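PDB 2B78: methyltransferase from Streptococcus mutans, which probably transfers methyl groups from S-adenosylmethionine, perhaps to RNA, although its substrate has not been established. Local coordinates for residues 88-100 against 172-184. Sequence-based numbering, arbitrary orientation.
Sequences FAHSKLTTAYRLF and EQFLILENGISYN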
# COMPACT_ATOMS: atom_id res chain seq x y z
N PHE A 88 3.36 14.42 -11.31
CA PHE A 88 2.47 14.32 -10.16
C PHE A 88 2.33 15.69 -9.49
O PHE A 88 1.24 16.26 -9.43
CB PHE A 88 3.02 13.31 -9.14
CG PHE A 88 2.82 11.87 -9.54
CD1 PHE A 88 1.55 11.29 -9.49
CD2 PHE A 88 3.89 11.09 -9.96
CE1 PHE A 88 1.35 9.96 -9.85
CE2 PHE A 88 3.70 9.75 -10.33
CZ PHE A 88 2.43 9.19 -10.28
N ALA A 89 3.46 16.21 -9.00
CA ALA A 89 3.50 17.50 -8.32
C ALA A 89 2.95 18.62 -9.20
O ALA A 89 2.68 19.72 -8.72
CB ALA A 89 4.93 17.82 -7.90
N HIS A 90 2.79 18.33 -10.48
CA HIS A 90 2.28 19.30 -11.44
C HIS A 90 0.76 19.31 -11.42
O HIS A 90 0.14 20.35 -11.19
CB HIS A 90 2.77 18.93 -12.84
CG HIS A 90 2.34 19.89 -13.91
ND1 HIS A 90 2.46 19.60 -15.26
CD2 HIS A 90 1.79 21.13 -13.84
CE1 HIS A 90 2.01 20.63 -15.96
NE2 HIS A 90 1.60 21.56 -15.13
N SER A 91 0.16 18.15 -11.65
CA SER A 91 -1.29 18.00 -11.69
C SER A 91 -1.96 18.27 -10.35
O SER A 91 -1.50 17.79 -9.31
CB SER A 91 -1.65 16.59 -12.16
OG SER A 91 -3.05 16.36 -12.06
N LYS A 92 -3.06 19.02 -10.37
CA LYS A 92 -3.75 19.31 -9.12
C LYS A 92 -5.02 18.46 -8.95
O LYS A 92 -5.79 18.67 -8.01
CB LYS A 92 -4.09 20.80 -9.02
CG LYS A 92 -2.85 21.67 -8.83
CD LYS A 92 -3.19 23.10 -8.43
CE LYS A 92 -1.91 23.90 -8.16
NZ LYS A 92 -2.15 25.35 -7.87
N LEU A 93 -5.21 17.48 -9.83
CA LEU A 93 -6.37 16.58 -9.74
C LEU A 93 -6.12 15.58 -8.62
O LEU A 93 -7.05 15.02 -8.06
CB LEU A 93 -6.56 15.80 -11.05
CG LEU A 93 -7.17 16.52 -12.25
CD1 LEU A 93 -7.16 15.59 -13.45
CD2 LEU A 93 -8.59 16.97 -11.93
N THR A 94 -4.84 15.36 -8.32
CA THR A 94 -4.42 14.44 -7.26
C THR A 94 -3.39 15.15 -6.39
O THR A 94 -2.27 15.40 -6.83
CB THR A 94 -3.78 13.18 -7.86
OG1 THR A 94 -4.80 12.40 -8.48
CG2 THR A 94 -3.09 12.36 -6.76
N THR A 95 -3.77 15.47 -5.15
CA THR A 95 -2.87 16.19 -4.27
C THR A 95 -2.26 15.32 -3.18
O THR A 95 -1.56 15.81 -2.30
CB THR A 95 -3.58 17.39 -3.61
OG1 THR A 95 -4.65 16.93 -2.77
CG2 THR A 95 -4.15 18.30 -4.69
N ALA A 96 -2.51 14.02 -3.25
CA ALA A 96 -1.94 13.10 -2.28
C ALA A 96 -1.40 11.92 -3.07
O ALA A 96 -2.13 11.27 -3.80
CB ALA A 96 -3.01 12.62 -1.28
N TYR A 97 -0.10 11.67 -2.94
CA TYR A 97 0.55 10.58 -3.65
C TYR A 97 1.87 10.26 -2.97
O TYR A 97 2.31 11.00 -2.08
CB TYR A 97 0.77 10.94 -5.13
CG TYR A 97 1.60 12.19 -5.35
CD1 TYR A 97 2.98 12.11 -5.59
CD2 TYR A 97 1.02 13.46 -5.32
CE1 TYR A 97 3.74 13.26 -5.79
CE2 TYR A 97 1.78 14.62 -5.51
CZ TYR A 97 3.14 14.51 -5.74
OH TYR A 97 3.90 15.64 -5.92
N ARG A 98 2.52 9.17 -3.37
CA ARG A 98 3.78 8.80 -2.73
C ARG A 98 5.02 9.46 -3.33
O ARG A 98 5.22 9.42 -4.54
CB ARG A 98 3.94 7.28 -2.73
CG ARG A 98 5.29 6.80 -2.17
CD ARG A 98 5.17 5.43 -1.53
NE ARG A 98 4.36 5.48 -0.32
CZ ARG A 98 4.18 4.45 0.51
NH1 ARG A 98 4.76 3.28 0.27
NH2 ARG A 98 3.41 4.60 1.58
N LEU A 99 5.86 10.04 -2.47
CA LEU A 99 7.09 10.71 -2.90
C LEU A 99 8.32 9.80 -2.92
O LEU A 99 9.24 10.01 -3.71
CB LEU A 99 7.37 11.91 -1.98
CG LEU A 99 6.33 13.03 -1.92
CD1 LEU A 99 6.80 14.12 -0.94
CD2 LEU A 99 6.11 13.64 -3.31
N PHE A 100 8.33 8.80 -2.04
CA PHE A 100 9.48 7.89 -1.94
C PHE A 100 8.98 6.52 -1.51
O PHE A 100 8.22 6.42 -0.54
CB PHE A 100 10.47 8.44 -0.90
CG PHE A 100 11.87 7.92 -1.06
CD1 PHE A 100 12.77 8.57 -1.91
CD2 PHE A 100 12.29 6.78 -0.38
CE1 PHE A 100 14.07 8.09 -2.07
CE2 PHE A 100 13.59 6.30 -0.54
CZ PHE A 100 14.48 6.95 -1.38
N GLU A 172 -6.63 17.74 12.52
CA GLU A 172 -6.69 16.32 12.84
C GLU A 172 -7.22 15.54 11.64
O GLU A 172 -6.79 14.41 11.40
CB GLU A 172 -7.55 16.07 14.07
CG GLU A 172 -6.83 16.38 15.39
CD GLU A 172 -5.43 15.77 15.47
OE1 GLU A 172 -5.29 14.55 15.20
OE2 GLU A 172 -4.47 16.50 15.80
N GLN A 173 -8.14 16.16 10.90
CA GLN A 173 -8.72 15.56 9.70
C GLN A 173 -8.91 16.64 8.64
O GLN A 173 -9.37 17.74 8.95
CB GLN A 173 -10.07 14.92 10.01
CG GLN A 173 -9.96 13.60 10.74
CD GLN A 173 -11.31 13.00 11.06
OE1 GLN A 173 -12.20 12.94 10.20
NE2 GLN A 173 -11.48 12.53 12.29
N PHE A 174 -8.54 16.34 7.40
CA PHE A 174 -8.69 17.30 6.31
C PHE A 174 -8.89 16.56 5.00
O PHE A 174 -8.72 15.34 4.93
CB PHE A 174 -7.46 18.22 6.24
CG PHE A 174 -6.15 17.49 6.00
CD1 PHE A 174 -5.69 17.25 4.70
CD2 PHE A 174 -5.39 17.04 7.07
CE1 PHE A 174 -4.48 16.57 4.48
CE2 PHE A 174 -4.18 16.36 6.86
CZ PHE A 174 -3.73 16.12 5.57
N LEU A 175 -9.27 17.29 3.95
CA LEU A 175 -9.51 16.69 2.65
C LEU A 175 -8.35 16.84 1.69
O LEU A 175 -7.57 17.79 1.77
CB LEU A 175 -10.74 17.33 2.00
CG LEU A 175 -12.08 17.33 2.74
CD1 LEU A 175 -13.08 18.21 1.97
CD2 LEU A 175 -12.60 15.91 2.88
N ILE A 176 -8.21 15.86 0.80
CA ILE A 176 -7.21 15.89 -0.26
C ILE A 176 -8.00 15.53 -1.50
O ILE A 176 -9.18 15.15 -1.40
CB ILE A 176 -6.02 14.90 -0.01
CG1 ILE A 176 -6.52 13.47 0.17
CG2 ILE A 176 -5.21 15.36 1.21
CD1 ILE A 176 -6.72 12.71 -1.14
N LEU A 177 -7.38 15.67 -2.67
CA LEU A 177 -8.06 15.34 -3.91
C LEU A 177 -7.31 14.20 -4.57
O LEU A 177 -6.08 14.14 -4.51
CB LEU A 177 -8.05 16.56 -4.84
CG LEU A 177 -9.19 16.75 -5.84
CD1 LEU A 177 -10.45 17.18 -5.10
CD2 LEU A 177 -8.81 17.81 -6.87
N GLU A 178 -8.06 13.28 -5.18
CA GLU A 178 -7.47 12.15 -5.89
C GLU A 178 -8.38 11.85 -7.07
O GLU A 178 -9.56 11.57 -6.89
CB GLU A 178 -7.37 10.90 -5.01
CG GLU A 178 -6.51 9.78 -5.62
CD GLU A 178 -6.70 8.44 -4.93
OE1 GLU A 178 -7.77 7.82 -5.12
OE2 GLU A 178 -5.79 8.01 -4.19
N ASN A 179 -7.82 11.91 -8.28
CA ASN A 179 -8.59 11.68 -9.50
C ASN A 179 -9.68 12.73 -9.58
O ASN A 179 -10.73 12.51 -10.19
CB ASN A 179 -9.21 10.29 -9.47
CG ASN A 179 -8.18 9.18 -9.52
OD1 ASN A 179 -8.30 8.18 -8.80
ND2 ASN A 179 -7.17 9.34 -10.36
N GLY A 180 -9.46 13.88 -8.95
CA GLY A 180 -10.45 14.93 -9.01
C GLY A 180 -11.61 14.87 -8.03
O GLY A 180 -12.53 15.68 -8.14
N ILE A 181 -11.60 13.92 -7.10
CA ILE A 181 -12.67 13.87 -6.10
C ILE A 181 -12.04 13.95 -4.71
O ILE A 181 -10.83 13.69 -4.54
CB ILE A 181 -13.56 12.60 -6.25
CG1 ILE A 181 -12.82 11.35 -5.81
CG2 ILE A 181 -14.02 12.46 -7.72
CD1 ILE A 181 -13.76 10.17 -5.59
N SER A 182 -12.83 14.34 -3.72
CA SER A 182 -12.32 14.51 -2.36
C SER A 182 -12.38 13.30 -1.46
O SER A 182 -13.29 12.48 -1.56
CB SER A 182 -13.06 15.67 -1.67
OG SER A 182 -12.90 16.88 -2.38
N TYR A 183 -11.39 13.21 -0.56
CA TYR A 183 -11.29 12.13 0.41
C TYR A 183 -10.83 12.74 1.74
O TYR A 183 -9.94 13.60 1.75
CB TYR A 183 -10.27 11.09 -0.03
CG TYR A 183 -10.68 10.29 -1.25
CD1 TYR A 183 -11.56 9.22 -1.14
CD2 TYR A 183 -10.19 10.62 -2.51
CE1 TYR A 183 -11.95 8.49 -2.27
CE2 TYR A 183 -10.57 9.90 -3.64
CZ TYR A 183 -11.45 8.84 -3.51
OH TYR A 183 -11.82 8.11 -4.62
N ASN A 184 -11.42 12.27 2.83
CA ASN A 184 -11.09 12.74 4.17
C ASN A 184 -9.96 11.89 4.76
O ASN A 184 -10.05 10.66 4.82
CB ASN A 184 -12.35 12.65 5.06
CG ASN A 184 -12.07 12.98 6.52
OD1 ASN A 184 -11.74 12.11 7.33
ND2 ASN A 184 -12.20 14.26 6.87
O HOH W 1 -3.27 8.97 -4.63
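Thr-95 and Leu-177 are joined by two hydrogen bonds that use one side-chain oxygen and one backbone oxygen. Leu-177 N gives its hydrogen to Thr-95 OG1 at 3.0 Å and almost straight (172°), while Thr-95 N donates to Leu-177 O at 2.7 Å. Chi1 of 64° sets Thr-95 OG1 between its own backbone N and carbonyl carbon, where it can take the part a strand carbonyl would otherwise play. Thr-94 also accepts through its hydroxyl, but with OG1 turned anti to its carbonyl carbon: Asn-179 N points at Thr-94 OG1 over 3.1 Å, nearly linear at 176°. A fourth bond runs from Gly-180 N, in the type I' turn of Glu-178 to Ile-181, to Leu-93 O at 2.8 Å; the glycine adopts a left-handed backbone. Two of the four acceptors are thus threonine hydroxyls, and the loop before strand 96-98 docks without regular strand pairing.

The buried side is apolar and snug: Ala-96 CB lies 3.7 Å from Ile-176 CD1 and also touches CG1. Ala-96 N is buried here with no partner in the model. Beside it a water donates to both Ala-96 O and Glu-178 OE2, while Glu-178 OE1 forms a salt bridge with Arg-203 of helix 200-210. The other margin is open to solvent at Leu-93 and Lys-92: Leu-93 meets the turn through CD2, 4.0 Å from Gly-180 CA, and Leu-177 lays CD2 against the carbonyl oxygen of Lys-92, whose own side chain leads away.

The contact therefore ties the loop leading into edge strand 96-101, which pairs with strand 110-115, to the 174-178/181-185 hairpin, which carries Ile-181 and Tyr-183 against helices 200-210 and 225-232.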